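Local coordinates for protein putative methyltransferase from antibiotic biosynthesis pathway (Anabaena variabilis ATCC 29413, PDB 3EGE) that probably transfers methyl groups from S-adenosylmethionine to an acceptor that has not been identified, at residues A[24-29]-A[50-55]; A[30-33]-A[37-40]. One frame throughout, in Å; residues are numbered along the deposited sequence.

Contact 1 (A[24-29]-A[50-55]); sequences NAIINL and VALANQ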
ATOM      1  N   ASN A  24       3.107 -11.428  -6.248  1.00 66.58           N
ATOM      2  CA  ASN A  24       2.498 -12.230  -7.332  1.00 67.25           C
ATOM      3  C   ASN A  24       1.344 -11.477  -8.034  1.00 66.80           C
ATOM      4  O   ASN A  24       1.228 -11.530  -9.260  1.00 66.16           O
ATOM      5  CB  ASN A  24       1.991 -13.601  -6.824  1.00 68.42           C
ATOM      6  CG  ASN A  24       3.120 -14.552  -6.369  1.00 68.84           C
ATOM      7  OD1 ASN A  24       4.281 -14.376  -6.696  1.00 73.95           O
ATOM      8  ND2 ASN A  24       2.753 -15.556  -5.590  1.00 73.07           N
ATOM      9  N   ALA A  25       0.531 -10.772  -7.242  1.00 66.61           N
ATOM     10  CA  ALA A  25      -0.566  -9.922  -7.746  1.00 66.74           C
ATOM     11  C   ALA A  25      -0.023  -8.807  -8.654  1.00 66.61           C
ATOM     12  O   ALA A  25      -0.519  -8.620  -9.764  1.00 67.32           O
ATOM     13  CB  ALA A  25      -1.371  -9.311  -6.567  1.00 65.59           C
ATOM     14  N   ILE A  26       1.004  -8.097  -8.179  1.00 66.82           N
ATOM     15  CA  ILE A  26       1.672  -7.015  -8.955  1.00 66.84           C
ATOM     16  C   ILE A  26       2.308  -7.580 -10.237  1.00 66.77           C
ATOM     17  O   ILE A  26       2.114  -7.032 -11.328  1.00 67.74           O
ATOM     18  CB  ILE A  26       2.758  -6.295  -8.129  1.00 66.98           C
ATOM     19  CG1 ILE A  26       2.153  -5.587  -6.897  1.00 69.96           C
ATOM     20  CG2 ILE A  26       3.506  -5.240  -8.975  1.00 67.26           C
ATOM     21  CD1 ILE A  26       3.201  -5.296  -5.808  1.00 65.83           C
ATOM     22  N   ILE A  27       3.044  -8.685 -10.099  1.00 66.03           N
ATOM     23  CA  ILE A  27       3.673  -9.357 -11.237  1.00 66.36           C
ATOM     24  C   ILE A  27       2.640  -9.763 -12.294  1.00 66.84           C
ATOM     25  O   ILE A  27       2.884  -9.565 -13.487  1.00 67.44           O
ATOM     26  CB  ILE A  27       4.538 -10.592 -10.787  1.00 66.11           C
ATOM     27  CG1 ILE A  27       5.792 -10.127 -10.031  1.00 69.49           C
ATOM     28  CG2 ILE A  27       4.981 -11.474 -11.985  1.00 64.73           C
ATOM     29  CD1 ILE A  27       6.855  -9.399 -10.869  1.00 68.92           C
ATOM     30  N   ASN A  28       1.494 -10.304 -11.857  1.00 67.28           N
ATOM     31  CA  ASN A  28       0.439 -10.737 -12.790  1.00 68.02           C
ATOM     32  C   ASN A  28      -0.199  -9.561 -13.542  1.00 67.39           C
ATOM     33  O   ASN A  28      -0.382  -9.637 -14.762  1.00 65.49           O
ATOM     34  CB  ASN A  28      -0.584 -11.651 -12.098  1.00 69.59           C
ATOM     35  CG  ASN A  28       0.041 -12.989 -11.641  1.00 75.61           C
ATOM     36  OD1 ASN A  28       0.894 -13.572 -12.326  1.00 82.01           O
ATOM     37  ND2 ASN A  28      -0.392 -13.474 -10.482  1.00 80.74           N
ATOM     38  N   LEU A  29      -0.471  -8.467 -12.827  1.00 67.63           N
ATOM     39  CA  LEU A  29      -1.003  -7.249 -13.462  1.00 68.15           C
ATOM     40  C   LEU A  29      -0.013  -6.561 -14.434  1.00 68.70           C
ATOM     41  O   LEU A  29      -0.432  -5.945 -15.418  1.00 67.58           O
ATOM     42  CB  LEU A  29      -1.497  -6.248 -12.406  1.00 67.81           C
ATOM     43  CG  LEU A  29      -2.769  -6.671 -11.657  1.00 66.73           C
ATOM     44  CD1 LEU A  29      -3.101  -5.671 -10.555  1.00 60.06           C
ATOM     45  CD2 LEU A  29      -3.970  -6.865 -12.633  1.00 60.53           C
ATOM     46  N   VAL A  50      12.768  -4.177  -4.185  1.00 65.00           N
ATOM     47  CA  VAL A  50      13.715  -5.316  -4.115  1.00 65.05           C
ATOM     48  C   VAL A  50      13.027  -6.643  -4.410  1.00 64.13           C
ATOM     49  O   VAL A  50      13.570  -7.472  -5.140  1.00 64.06           O
ATOM     50  CB  VAL A  50      14.454  -5.389  -2.728  1.00 66.55           C
ATOM     51  CG1 VAL A  50      15.313  -6.684  -2.608  1.00 60.66           C
ATOM     52  CG2 VAL A  50      15.312  -4.119  -2.521  1.00 63.39           C
ATOM     53  N   ALA A  51      11.841  -6.827  -3.833  1.00 64.96           N
ATOM     54  CA  ALA A  51      11.020  -8.024  -4.041  1.00 66.56           C
ATOM     55  C   ALA A  51      10.712  -8.241  -5.545  1.00 66.98           C
ATOM     56  O   ALA A  51      10.867  -9.352  -6.060  1.00 68.00           O
ATOM     57  CB  ALA A  51       9.713  -7.937  -3.189  1.00 65.56           C
ATOM     58  N   LEU A  52      10.318  -7.171  -6.233  1.00 67.54           N
ATOM     59  CA  LEU A  52      10.076  -7.213  -7.696  1.00 68.54           C
ATOM     60  C   LEU A  52      11.356  -7.316  -8.497  1.00 69.11           C
ATOM     61  O   LEU A  52      11.355  -7.981  -9.531  1.00 69.83           O
ATOM     62  CB  LEU A  52       9.258  -6.007  -8.164  1.00 69.86           C
ATOM     63  CG  LEU A  52       7.804  -6.048  -7.666  1.00 70.79           C
ATOM     64  CD1 LEU A  52       7.254  -4.657  -7.577  1.00 74.20           C
ATOM     65  CD2 LEU A  52       6.943  -6.953  -8.561  1.00 69.68           C
ATOM     66  N   ALA A  53      12.442  -6.682  -8.031  1.00 70.02           N
ATOM     67  CA  ALA A  53      13.763  -6.829  -8.675  1.00 70.60           C
ATOM     68  C   ALA A  53      14.167  -8.308  -8.653  1.00 71.20           C
ATOM     69  O   ALA A  53      14.593  -8.849  -9.663  1.00 72.38           O
ATOM     70  CB  ALA A  53      14.854  -5.952  -8.000  1.00 70.16           C
ATOM     71  N   ASN A  54      13.957  -8.961  -7.507  1.00 71.54           N
ATOM     72  CA  ASN A  54      14.212 -10.399  -7.351  1.00 70.12           C
ATOM     73  C   ASN A  54      13.351 -11.312  -8.206  1.00 69.80           C
ATOM     74  O   ASN A  54      13.673 -12.493  -8.299  1.00 69.29           O
ATOM     75  CB  ASN A  54      14.145 -10.811  -5.868  1.00 70.42           C
ATOM     76  CG  ASN A  54      15.327 -10.282  -5.055  1.00 69.19           C
ATOM     77  OD1 ASN A  54      16.416 -10.094  -5.580  1.00 69.59           O
ATOM     78  ND2 ASN A  54      15.119 -10.074  -3.774  1.00 64.26           N
ATOM     79  N   GLN A  55      12.272 -10.790  -8.814  1.00 69.88           N
ATOM     80  CA  GLN A  55      11.471 -11.549  -9.795  1.00 69.66           C
ATOM     81  C   GLN A  55      12.035 -11.475 -11.215  1.00 68.74           C
ATOM     82  O   GLN A  55      11.440 -12.041 -12.100  1.00 69.56           O
ATOM     83  CB  GLN A  55      10.017 -11.057  -9.834  1.00 71.00           C
ATOM     84  CG  GLN A  55       9.221 -11.252  -8.538  1.00 76.59           C
ATOM     85  CD  GLN A  55       8.964 -12.707  -8.183  1.00 78.32           C
ATOM     86  OE1 GLN A  55       9.156 -13.101  -7.041  1.00 84.94           O
ATOM     87  NE2 GLN A  55       8.557 -13.511  -9.160  1.00 80.19           N
TER
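L52 and Q55 both touch I27; L52 lies on helix 47-53 and Q55 follows it in the chain. The shortest sound polar bond here lies close by: the backbone N of N54 donates to O of V50 at 2.8 Å. The next bond, from N of Q55 to O of L52 at 3.0 Å, spans three residues instead of four and brings Q55 round to the same side as L52. The partner surface is I26 and I27 of helix 20-30. I27 touches both L52 and Q55. Its CD1 meets CD2 of L52 at 3.4 Å, a tight methyl-methyl contact, while the two side chains run antiparallel alongside each other. With chi2 at -69°, I27 carries that same CD1 round to Q55, whose CB lies 3.7 Å from it. Q55 suits this margin because its CB and CG offer hydrocarbon to I27, while the residue as a whole is exposed. Deeper in, I26 lies roughly perpendicular to L52, and I26 CG2 is 3.9 Å from L52 CD2. The branched methyl of I26 meets the forked end of L52 where both residues are buried, and both also rest on I99 of strand 97-101, so the two helices share one face of the sheet. V23, one turn earlier on helix 20-30, adds further packing against L52 and Q55. With no hydrogen bond crossing between the two segments, the contact depends on dispersion, the exclusion of water and the fit of branched side chains.

Contact 2 (A[30-33]-A[37-40]); sequences LNLP and VIAD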
ATOM      1  N   LEU A  30       1.283  -6.658 -14.135  1.00 69.42           N
ATOM      2  CA  LEU A  30       2.337  -6.072 -14.969  1.00 68.10           C
ATOM      3  C   LEU A  30       2.487  -6.842 -16.257  1.00 69.10           C
ATOM      4  O   LEU A  30       2.693  -6.240 -17.316  1.00 70.50           O
ATOM      5  CB  LEU A  30       3.689  -6.032 -14.237  1.00 66.49           C
ATOM      6  CG  LEU A  30       3.892  -4.960 -13.163  1.00 62.73           C
ATOM      7  CD1 LEU A  30       5.197  -5.244 -12.435  1.00 54.43           C
ATOM      8  CD2 LEU A  30       3.887  -3.518 -13.731  1.00 56.14           C
ATOM      9  N   ASN A  31       2.439  -8.169 -16.146  1.00 69.47           N
ATOM     10  CA  ASN A  31       2.534  -9.069 -17.278  1.00 69.62           C
ATOM     11  C   ASN A  31       3.710  -8.710 -18.223  1.00 68.61           C
ATOM     12  O   ASN A  31       3.546  -8.526 -19.426  1.00 67.67           O
ATOM     13  CB  ASN A  31       1.185  -9.104 -18.007  1.00 69.35           C
ATOM     14  CG  ASN A  31       1.160 -10.136 -19.109  1.00 72.71           C
ATOM     15  OD1 ASN A  31       1.652 -11.250 -18.934  1.00 74.77           O
ATOM     16  ND2 ASN A  31       0.651  -9.751 -20.268  1.00 73.02           N
ATOM     17  N   LEU A  32       4.882  -8.559 -17.618  1.00 68.08           N
ATOM     18  CA  LEU A  32       6.101  -8.181 -18.312  1.00 66.95           C
ATOM     19  C   LEU A  32       7.052  -9.361 -18.397  1.00 67.20           C
ATOM     20  O   LEU A  32       7.068 -10.188 -17.498  1.00 66.91           O
ATOM     21  CB  LEU A  32       6.799  -7.036 -17.574  1.00 65.64           C
ATOM     22  CG  LEU A  32       6.185  -5.647 -17.722  1.00 63.46           C
ATOM     23  CD1 LEU A  32       6.856  -4.688 -16.732  1.00 59.23           C
ATOM     24  CD2 LEU A  32       6.288  -5.108 -19.165  1.00 56.79           C
ATOM     25  N   PRO A  33       7.825  -9.460 -19.496  1.00 68.56           N
ATOM     26  CA  PRO A  33       8.852 -10.493 -19.537  1.00 69.07           C
ATOM     27  C   PRO A  33      10.035 -10.144 -18.634  1.00 69.32           C
ATOM     28  O   PRO A  33      10.235  -8.972 -18.283  1.00 69.41           O
ATOM     29  CB  PRO A  33       9.285 -10.492 -21.005  1.00 69.03           C
ATOM     30  CG  PRO A  33       9.035  -9.124 -21.461  1.00 68.51           C
ATOM     31  CD  PRO A  33       7.785  -8.697 -20.760  1.00 67.83           C
ATOM     32  N   VAL A  37      11.893  -3.195 -17.408  1.00 63.65           N
ATOM     33  CA  VAL A  37      12.177  -2.117 -16.478  1.00 61.28           C
ATOM     34  C   VAL A  37      10.843  -1.536 -16.004  1.00 61.48           C
ATOM     35  O   VAL A  37       9.902  -1.367 -16.797  1.00 59.30           O
ATOM     36  CB  VAL A  37      13.107  -1.031 -17.102  1.00 62.68           C
ATOM     37  CG1 VAL A  37      13.501   0.071 -16.073  1.00 58.81           C
ATOM     38  CG2 VAL A  37      14.369  -1.672 -17.623  1.00 60.59           C
ATOM     39  N   ILE A  38      10.745  -1.329 -14.677  1.00 61.87           N
ATOM     40  CA  ILE A  38       9.610  -0.690 -14.066  1.00 61.23           C
ATOM     41  C   ILE A  38      10.044   0.482 -13.183  1.00 61.27           C
ATOM     42  O   ILE A  38      11.154   0.491 -12.649  1.00 59.03           O
ATOM     43  CB  ILE A  38       8.680  -1.700 -13.258  1.00 62.67           C
ATOM     44  CG1 ILE A  38       9.380  -2.309 -12.021  1.00 63.26           C
ATOM     45  CG2 ILE A  38       8.144  -2.827 -14.202  1.00 60.61           C
ATOM     46  CD1 ILE A  38       8.419  -2.811 -10.970  1.00 61.94           C
ATOM     47  N   ALA A  39       9.151   1.467 -13.051  1.00 62.34           N
ATOM     48  CA  ALA A  39       9.322   2.580 -12.132  1.00 62.45           C
ATOM     49  C   ALA A  39       8.412   2.251 -10.952  1.00 63.55           C
ATOM     50  O   ALA A  39       7.278   1.783 -11.158  1.00 60.77           O
ATOM     51  CB  ALA A  39       8.945   3.878 -12.748  1.00 60.83           C
ATOM     52  N   ASP A  40       8.949   2.426  -9.728  1.00 65.13           N
ATOM     53  CA  ASP A  40       8.211   2.248  -8.458  1.00 65.34           C
ATOM     54  C   ASP A  40       8.149   3.662  -7.856  1.00 65.21           C
ATOM     55  O   ASP A  40       9.164   4.186  -7.334  1.00 63.86           O
ATOM     56  CB  ASP A  40       8.937   1.254  -7.533  1.00 67.22           C
ATOM     57  CG  ASP A  40       8.172   0.954  -6.221  1.00 66.89           C
ATOM     58  OD1 ASP A  40       7.041   1.456  -5.998  1.00 69.56           O
ATOM     59  OD2 ASP A  40       8.728   0.182  -5.399  1.00 74.03           O
TER
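L32 and I38 meet methyl to methyl where the chain passes from helix 20-30 into strand 37-41, the first strand in the chain and an inner strand of this Rossmann-like methyltransferase sheet. CD1 of L32 comes within 3.4 Å of CG2 of I38, close packing for two methyl groups. The same CG2 also receives CD1 of L30, more loosely, at 4.2 Å, so a single branch of I38 serves both leucines. The torsion of I38 explains this: chi1 of 66° sets CG2 opposite the carbonyl carbon and beside the backbone N, leaving CG1 and CD1 for other neighbours. A beta-branched residue fits the strand, while L30 from the end of helix 20-30 and L32 from the loop after it reach across with their forked ends. In the next shell, N31 separates the two leucines. It leaves the helix with positive phi (48°), a conformation asparagine tolerates better than most residues; this left-handed conformation ends the helix, and L32 after it points to the strand, as L30 does. Farther on, the oxygen of P33 is hydrogen-bonded to OG of S36 within the short connection. The strand itself is held on both edges: I38 makes backbone hydrogen bonds with F58 and Y60, whereas V37 and A39 bond to G97. I99 of strand 97-101 touches L30 and I38 alike, extending the apolar cluster across the sheet. At the far end of the segment the chemistry turns polar, and OD2 of D40 is hydrogen-bonded to OG of S49 in helix 47-53.

In the fold
Contact 2 is nested in the chain loop that contact 1 closes, and strand 37-41 lies in the sequence between the two helices that contact 1 joins. Their centres lie about 8 Å apart, and they touch where L52 CD1 packs 4.0 Å from I38 CD1. Both are apolar, with no hydrogen bond across either pair of segments, and both reach I99 of the central sheet. Contact 1 is only partly buried, running from a buried isoleucine-leucine pair out to an exposed glutamine; contact 2 is buried and uses purely aliphatic side chains. One therefore pairs helices over the sheet, while the other packs the helix-to-strand connection against an inner strand.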